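Local coordinates for 5-ketofructose reductase (Gluconobacter sp., PDB 7COK), which probably reduces 5-ketofructose to fructose with a nicotinamide cofactor, as a member of a novel class of the shikimate dehydrogenase family, at residues Asp52-Ala57 with Val73-His78; Asn93-Ala96 with Lys101-Gly104; Asp192-Ala197 with Gly214-Glu219. All coordinates share one frame; numbering follows the deposited sequence.

Contact 1 of 3, residues Asp52-Ala57 with Val73-His78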
loop_
_atom_site.group_PDB
_atom_site.type_symbol
_atom_site.label_atom_id
_atom_site.label_comp_id
_atom_site.label_asym_id
_atom_site.label_seq_id
_atom_site.Cartn_x
_atom_site.Cartn_y
_atom_site.Cartn_z
ATOM N N ASP A 52 12.017 -6.633 8.246
ATOM C CA ASP A 52 12.127 -5.689 7.134
ATOM C C ASP A 52 10.779 -5.082 6.759
ATOM O O ASP A 52 10.728 -3.929 6.307
ATOM C CB ASP A 52 12.768 -6.358 5.915
ATOM C CG ASP A 52 14.273 -6.537 6.059
ATOM O OD1 ASP A 52 14.881 -6.056 7.027
ATOM O OD2 ASP A 52 14.850 -7.166 5.160
ATOM N N ALA A 53 9.694 -5.837 6.919
ATOM C CA ALA A 53 8.380 -5.278 6.643
ATOM C C ALA A 53 8.029 -4.191 7.633
ATOM O O ALA A 53 7.462 -3.159 7.246
ATOM C CB ALA A 53 7.299 -6.359 6.632
ATOM N N VAL A 54 8.311 -4.425 8.915
ATOM C CA VAL A 54 8.064 -3.434 9.943
ATOM C C VAL A 54 8.873 -2.153 9.711
ATOM O O VAL A 54 8.297 -1.053 9.669
ATOM C CB VAL A 54 8.312 -4.059 11.334
ATOM C CG1 VAL A 54 8.372 -3.026 12.427
ATOM C CG2 VAL A 54 7.216 -5.063 11.641
ATOM N N LYS A 55 10.178 -2.299 9.446
ATOM C CA LYS A 55 11.023 -1.164 9.116
ATOM C C LYS A 55 10.543 -0.514 7.825
ATOM O O LYS A 55 10.666 0.693 7.673
ATOM C CB LYS A 55 12.489 -1.590 8.972
ATOM C CG LYS A 55 13.324 -1.527 10.237
ATOM C CD LYS A 55 14.790 -1.450 9.802
ATOM C CE LYS A 55 15.779 -1.781 10.908
ATOM N NZ LYS A 55 16.074 -3.244 11.011
ATOM N N GLY A 56 9.999 -1.326 6.905
ATOM C CA GLY A 56 9.475 -0.840 5.618
ATOM C C GLY A 56 8.260 0.057 5.778
ATOM O O GLY A 56 8.209 1.127 5.191
ATOM N N ALA A 57 7.304 -0.363 6.611
ATOM C CA ALA A 57 6.152 0.494 6.868
ATOM C C ALA A 57 6.560 1.822 7.503
ATOM O O ALA A 57 6.010 2.857 7.195
ATOM C CB ALA A 57 5.136 -0.216 7.720
ATOM N N VAL A 73 3.359 -12.832 18.044
ATOM C CA VAL A 73 4.352 -12.930 19.123
ATOM C C VAL A 73 5.699 -12.355 18.644
ATOM O O VAL A 73 6.342 -11.558 19.336
ATOM C CB VAL A 73 4.451 -14.374 19.700
ATOM C CG1 VAL A 73 5.529 -14.458 20.771
ATOM C CG2 VAL A 73 3.110 -14.769 20.297
ATOM N N ALA A 74 6.100 -12.742 17.441
ATOM C CA ALA A 74 7.393 -12.351 16.901
ATOM C C ALA A 74 7.529 -10.830 16.765
ATOM O O ALA A 74 8.600 -10.269 16.975
ATOM C CB ALA A 74 7.591 -13.019 15.551
ATOM N N VAL A 75 6.429 -10.142 16.461
ATOM C CA VAL A 75 6.492 -8.700 16.259
ATOM C C VAL A 75 6.935 -7.941 17.515
ATOM O O VAL A 75 7.459 -6.846 17.391
ATOM C CB VAL A 75 5.169 -8.136 15.655
ATOM C CG1 VAL A 75 4.087 -8.000 16.728
ATOM C CG2 VAL A 75 5.413 -6.821 14.930
ATOM N N LEU A 76 6.756 -8.533 18.703
ATOM C CA LEU A 76 7.145 -7.810 19.920
ATOM C C LEU A 76 8.611 -7.384 19.898
ATOM O O LEU A 76 8.948 -6.319 20.430
ATOM C CB LEU A 76 6.822 -8.595 21.192
ATOM C CG LEU A 76 5.408 -8.406 21.736
ATOM C CD1 LEU A 76 4.400 -9.256 20.981
ATOM C CD2 LEU A 76 5.428 -8.760 23.223
ATOM N N ASP A 77 9.449 -8.193 19.250
ATOM C CA ASP A 77 10.894 -7.908 19.066
ATOM C C ASP A 77 11.201 -6.635 18.274
ATOM O O ASP A 77 12.320 -6.095 18.328
ATOM C CB ASP A 77 11.579 -9.074 18.332
ATOM C CG ASP A 77 11.660 -10.330 19.155
ATOM O OD1 ASP A 77 11.864 -10.250 20.391
ATOM O OD2 ASP A 77 11.534 -11.414 18.544
ATOM N N HIS A 78 10.227 -6.147 17.513
ATOM C CA HIS A 78 10.483 -5.034 16.608
ATOM C C HIS A 78 9.816 -3.716 16.997
ATOM O O HIS A 78 9.877 -2.735 16.241
ATOM C CB HIS A 78 10.066 -5.433 15.199
ATOM C CG HIS A 78 10.574 -6.771 14.782
ATOM N ND1 HIS A 78 11.920 -7.055 14.668
ATOM C CD2 HIS A 78 9.919 -7.916 14.486
ATOM C CE1 HIS A 78 12.065 -8.316 14.298
ATOM N NE2 HIS A 78 10.869 -8.861 14.187
#
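Of residues 52-57, Val54 alone meets 73-78, at Val75 and His78; Leu50 and Ala51 of the same helix 50-59 also touch the 3-10 turn 75-78. Its CA lies 7.3 Å from the CA of His78, and its CA-CB bond points at the turn. CB itself stands back from the opposing atoms, and both branches beyond it make contact. CG1, placed anti to the backbone N (chi1 167°), runs up to the side of His78, where Val54 CG1 is 4.0 Å from His78 CB. The same methyl lies 4.1 Å from the carbonyl oxygen, His78 O, so it meets the root of the histidine and its backbone and leaves the imidazole alone. The other branch goes to the valine: Val54 CG2 and Val75 CG2 approach to 4.1 Å, with the two side chains crossing at about a right angle. The imidazole of His78 has the CB of its neighbour Asp77 over the centre of one face, 4.1 Å above the plane.

Phe14 of strand 9-15 and Phe65 of strand 64-67 also touch Val54, seating the helix on the sheet of the substrate-binding domain; Val75 touches Cys67 of strand 64-67. On this helix, Asp52 and Ala53 also pack on Ala59 of the second subunit. No hydrogen bond crosses between 52-57 and 73-78, and just 103 Å² is buried between them. The chemistry is therefore that of a small apolar contact: methyl groups of Val54 against a methyl of Val75 and the CB and carbonyl of His78, held by shape and dispersion with no directional bond.

Contact 2 of 3, residues Asn93-Ala96 with Lys101-Gly104; sequences NCVA and KLIG
Ala96 and Ile103 are joined by two backbone hydrogen bonds, the strongest polar links between 93-96 and 101-104. Ala96 N donates to Ile103 O over 2.8 Å with 162° at the hydrogen, and the donor lies in the carbonyl plane. The return bond, from Ile103 N to Ala96 O, is equally short at 2.8 Å and straighter, 173° at the hydrogen. Together they define an antiparallel hydrogen-bonded pair, followed by the non-hydrogen-bonded pair Val95-Gly104, whose CA atoms approach to 4.5 Å.

Weaker CA-H...O contacts share the same two acceptors. Val95 CA sits 3.3 Å from Ile103 O, and Leu102 CA sits 3.5 Å from Ala96 O, so each carbonyl oxygen meets an N-H and a CA-H from the facing strand.

Side chains follow on the two faces of the pair. On one, Ala96 CB faces Ile103 CB at 4.4 Å, and Ile262 of helix 248-264 touches Ala96. On the other, with CG1 of Val95 anti to its N (chi1 177°), that methyl lies beside Leu102, where Val95 CG1 and Leu102 CD2 meet at 4.0 Å, the side chains slanting across each other. Phe65 of strand 64-67 packs on both Val95 and Leu102. Gly104 brings only its backbone to this pairing, with its CA near Val95 CG2.

Farther back, Asn93 OD1 accepts a hydrogen bond from Thr107 N, and Asn93 O accepts one from Asn66 ND2. Asn93 and Cys94 both face His105, which makes a classic beta bulge at the start of the strand. The whole is a beta hairpin of strands 94-98 and 101-105, two antiparallel neighbours in the mixed sheet of the substrate-binding domain.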
loop_
_atom_site.group_PDB
_atom_site.type_symbol
_atom_site.label_atom_id
_atom_site.label_comp_id
_atom_site.label_asym_id
_atom_site.label_seq_id
_atom_site.Cartn_x
_atom_site.Cartn_y
_atom_site.Cartn_z
ATOM N N ASN A 93 -1.380 -7.407 17.792
ATOM C CA ASN A 93 -2.014 -7.513 16.493
ATOM C C ASN A 93 -2.269 -6.152 15.848
ATOM O O ASN A 93 -2.750 -6.130 14.740
ATOM C CB ASN A 93 -3.336 -8.278 16.586
ATOM C CG ASN A 93 -4.403 -7.485 17.319
ATOM O OD1 ASN A 93 -4.257 -7.190 18.491
ATOM N ND2 ASN A 93 -5.464 -7.133 16.629
ATOM N N CYS A 94 -1.983 -5.046 16.542
ATOM C CA CYS A 94 -2.261 -3.708 16.033
ATOM C C CYS A 94 -1.135 -2.791 16.451
ATOM O O CYS A 94 -0.907 -2.567 17.654
ATOM C CB CYS A 94 -3.572 -3.218 16.615
ATOM S SG CYS A 94 -4.041 -1.530 16.101
ATOM N N VAL A 95 -0.425 -2.282 15.460
ATOM C CA VAL A 95 0.732 -1.410 15.693
ATOM C C VAL A 95 0.416 -0.022 15.183
ATOM O O VAL A 95 -0.033 0.134 14.062
ATOM C CB VAL A 95 2.021 -1.963 15.012
ATOM C CG1 VAL A 95 3.217 -1.000 15.203
ATOM C CG2 VAL A 95 2.357 -3.348 15.556
ATOM N N ALA A 96 0.659 0.989 16.010
ATOM C CA ALA A 96 0.588 2.373 15.584
ATOM C C ALA A 96 1.992 2.876 15.355
ATOM O O ALA A 96 2.913 2.483 16.091
ATOM C CB ALA A 96 -0.074 3.224 16.647
ATOM N N LYS A 101 7.881 6.055 15.828
ATOM C CA LYS A 101 7.841 5.127 16.968
ATOM C C LYS A 101 6.781 4.058 16.762
ATOM O O LYS A 101 5.664 4.363 16.365
ATOM C CB LYS A 101 7.519 5.903 18.242
ATOM C CG LYS A 101 8.246 5.441 19.488
ATOM C CD LYS A 101 8.307 6.581 20.487
ATOM C CE LYS A 101 9.451 6.417 21.482
ATOM N NZ LYS A 101 9.100 5.477 22.581
ATOM N N LEU A 102 7.134 2.811 17.055
ATOM C CA LEU A 102 6.225 1.684 16.844
ATOM C C LEU A 102 5.618 1.244 18.167
ATOM O O LEU A 102 6.324 0.763 19.046
ATOM C CB LEU A 102 6.938 0.512 16.174
ATOM C CG LEU A 102 7.568 0.763 14.800
ATOM C CD1 LEU A 102 8.804 -0.097 14.603
ATOM C CD2 LEU A 102 6.545 0.523 13.702
ATOM N N ILE A 103 4.305 1.417 18.287
ATOM C CA ILE A 103 3.559 1.184 19.524
ATOM C C ILE A 103 2.615 0.003 19.305
ATOM O O ILE A 103 1.727 0.069 18.458
ATOM C CB ILE A 103 2.753 2.445 19.924
ATOM C CG1 ILE A 103 3.677 3.662 19.964
ATOM C CG2 ILE A 103 2.026 2.238 21.253
ATOM C CD1 ILE A 103 3.007 4.949 19.535
ATOM N N GLY A 104 2.832 -1.071 20.058
ATOM C CA GLY A 104 2.044 -2.307 19.921
ATOM C C GLY A 104 0.848 -2.415 20.857
ATOM O O GLY A 104 0.960 -2.188 22.065
#

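Contact 3 of 3, residues Asp192-Ala197 with Gly214-Glu219; sequences DILINA and GSLTKE
The first torsions of Leu194 and Leu216 place their CD2 methyls against each other. In Leu194 a trans chi1 (174°) means that CG lies anti to the backbone N and beside the carbonyl carbon; in Leu216, chi1 of -77° sets CG opposite the carbonyl carbon, and CD2 reaches Leu194. The setting is the Rossmann-type parallel sheet of the dehydrogenase, with strand order 175-180, 150-155, 126-130, 193-196, 221-224, 245-246. Strand 193-196 is followed by its parallel neighbour 221-224, and none of the residues between the two segments of this contact is alpha-helical, so a loop replaces the usual crossover helix and brings Leu216 back over the sheet.

The side chains cross at about a right angle, and the closest pair is methyl to methyl. Each leucine gives its CD2 branch. Around this point Leu187 also touches Leu216, while Val128 and Leu130 of strand 126-130 touch Leu194. The alternation of the strand sends Ile193 and Ile195 to the other face, against helices 110-117 and 134-145; Leu194 thus lines the face that the loop covers.

Nearer the start of the strand the loop passes again. Asp192 O and Glu219 O come to 4.2 Å, two acceptors with no bond between them. The carboxylates do not meet either: Asp192 OD1 is 6.5 Å from Glu219 OE1, and Asp192 OD2 accepts a hydrogen bond from Arg126 N. Within the loop, Glu219 N makes a weak bond to Thr217 OG1 (3.3 Å, 132° at the hydrogen). The apolar touch itself is closest at 3.9 Å, between Leu194 CD2 and Leu216 CD2.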
loop_
_atom_site.group_PDB
_atom_site.type_symbol
_atom_site.label_atom_id
_atom_site.label_comp_id
_atom_site.label_asym_id
_atom_site.label_seq_id
_atom_site.Cartn_x
_atom_site.Cartn_y
_atom_site.Cartn_z
ATOM N N ASP A 192 -22.784 -14.696 34.709
ATOM C CA ASP A 192 -23.369 -13.500 34.099
ATOM C C ASP A 192 -23.186 -13.484 32.592
ATOM O O ASP A 192 -24.048 -13.016 31.850
ATOM C CB ASP A 192 -22.732 -12.242 34.707
ATOM C CG ASP A 192 -23.021 -12.089 36.193
ATOM O OD1 ASP A 192 -24.214 -12.105 36.580
ATOM O OD2 ASP A 192 -22.046 -11.946 36.969
ATOM N N ILE A 193 -22.054 -14.008 32.134
ATOM C CA ILE A 193 -21.656 -13.914 30.735
ATOM C C ILE A 193 -21.058 -15.257 30.316
ATOM O O ILE A 193 -20.187 -15.796 31.018
ATOM C CB ILE A 193 -20.583 -12.810 30.525
ATOM C CG1 ILE A 193 -21.107 -11.440 30.984
ATOM C CG2 ILE A 193 -20.094 -12.770 29.073
ATOM C CD1 ILE A 193 -20.011 -10.453 31.326
ATOM N N LEU A 194 -21.518 -15.793 29.198
ATOM C CA LEU A 194 -20.962 -16.995 28.577
ATOM C C LEU A 194 -20.419 -16.665 27.191
ATOM O O LEU A 194 -21.127 -16.109 26.364
ATOM C CB LEU A 194 -22.027 -18.087 28.492
ATOM C CG LEU A 194 -21.658 -19.369 27.739
ATOM C CD1 LEU A 194 -20.577 -20.123 28.502
ATOM C CD2 LEU A 194 -22.859 -20.291 27.603
ATOM N N ILE A 195 -19.161 -17.015 26.938
ATOM C CA ILE A 195 -18.510 -16.688 25.687
ATOM C C ILE A 195 -17.964 -17.941 25.033
ATOM O O ILE A 195 -17.165 -18.663 25.650
ATOM C CB ILE A 195 -17.301 -15.740 25.915
ATOM C CG1 ILE A 195 -17.683 -14.524 26.776
ATOM C CG2 ILE A 195 -16.713 -15.310 24.574
ATOM C CD1 ILE A 195 -16.489 -13.810 27.364
ATOM N N ASN A 196 -18.369 -18.209 23.792
ATOM C CA ASN A 196 -17.699 -19.233 23.026
ATOM C C ASN A 196 -16.456 -18.689 22.342
ATOM O O ASN A 196 -16.565 -17.839 21.454
ATOM C CB ASN A 196 -18.603 -19.823 21.960
ATOM C CG ASN A 196 -17.847 -20.788 21.093
ATOM O OD1 ASN A 196 -17.263 -21.733 21.605
ATOM N ND2 ASN A 196 -17.731 -20.484 19.815
ATOM N N ALA A 197 -15.288 -19.243 22.682
ATOM C CA ALA A 197 -14.037 -18.898 22.004
ATOM C C ALA A 197 -13.472 -20.087 21.218
ATOM O O ALA A 197 -12.306 -20.088 20.825
ATOM C CB ALA A 197 -13.048 -18.372 23.030
ATOM N N GLY A 214 -29.674 -25.569 29.161
ATOM C CA GLY A 214 -30.601 -25.343 30.285
ATOM C C GLY A 214 -29.968 -24.781 31.556
ATOM O O GLY A 214 -30.675 -24.443 32.513
ATOM N N SER A 215 -28.637 -24.676 31.584
ATOM C CA SER A 215 -27.938 -24.107 32.730
ATOM C C SER A 215 -27.872 -22.589 32.635
ATOM O O SER A 215 -27.510 -21.916 33.605
ATOM C CB SER A 215 -26.547 -24.751 32.941
ATOM O OG SER A 215 -25.626 -24.373 31.939
ATOM N N LEU A 216 -28.249 -22.068 31.468
ATOM C CA LEU A 216 -28.341 -20.619 31.253
ATOM C C LEU A 216 -29.595 -20.071 31.883
ATOM O O LEU A 216 -30.649 -20.705 31.807
ATOM C CB LEU A 216 -28.397 -20.300 29.761
ATOM C CG LEU A 216 -27.137 -20.347 28.883
ATOM C CD1 LEU A 216 -27.544 -20.287 27.423
ATOM C CD2 LEU A 216 -26.252 -19.162 29.183
ATOM N N THR A 217 -29.478 -18.904 32.513
ATOM C CA THR A 217 -30.660 -18.101 32.842
ATOM C C THR A 217 -30.930 -17.166 31.656
ATOM O O THR A 217 -30.041 -16.920 30.818
ATOM C CB THR A 217 -30.505 -17.294 34.160
ATOM O OG1 THR A 217 -29.632 -16.169 33.968
ATOM C CG2 THR A 217 -29.985 -18.156 35.318
ATOM N N LYS A 218 -32.145 -16.636 31.595
ATOM C CA LYS A 218 -32.509 -15.649 30.572
ATOM C C LYS A 218 -31.724 -14.340 30.696
ATOM O O LYS A 218 -31.663 -13.555 29.730
ATOM C CB LYS A 218 -34.004 -15.332 30.629
ATOM C CG LYS A 218 -34.914 -16.424 30.108
ATOM C CD LYS A 218 -36.364 -16.042 30.362
ATOM C CE LYS A 218 -37.269 -16.567 29.271
ATOM N NZ LYS A 218 -38.614 -15.937 29.346
ATOM N N GLU A 219 -31.138 -14.122 31.872
ATOM C CA GLU A 219 -30.312 -12.955 32.187
ATOM C C GLU A 219 -28.868 -13.075 31.701
ATOM O O GLU A 219 -28.140 -12.065 31.633
ATOM C CB GLU A 219 -30.270 -12.744 33.694
ATOM C CG GLU A 219 -31.492 -12.083 34.298
ATOM C CD GLU A 219 -31.222 -11.610 35.711
ATOM O OE1 GLU A 219 -30.459 -10.633 35.877
ATOM O OE2 GLU A 219 -31.765 -12.221 36.656
#

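How the contacts relate
Contacts 1 and 2 belong to one neighbourhood, their centres 9 Å apart. Leu102 of the hairpin joins them: its CD1 lies 3.7 Å from Val54 CG1 and 3.3 Å from His78 O, while its CD2 serves contact 2, so one side chain is shared by helix, turn and sheet. Contact 3 stands apart in the Rossmann-type domain, on the opposite side of the chain's centre, with its centre about 39 Å from that of contact 1 and about 34 Å from that of contact 2. Its nearest atoms to contact 2 are about 15 Å away. The structure is ligand-free; as in shikimate dehydrogenases, the active site probably lies in the cleft between the two domains.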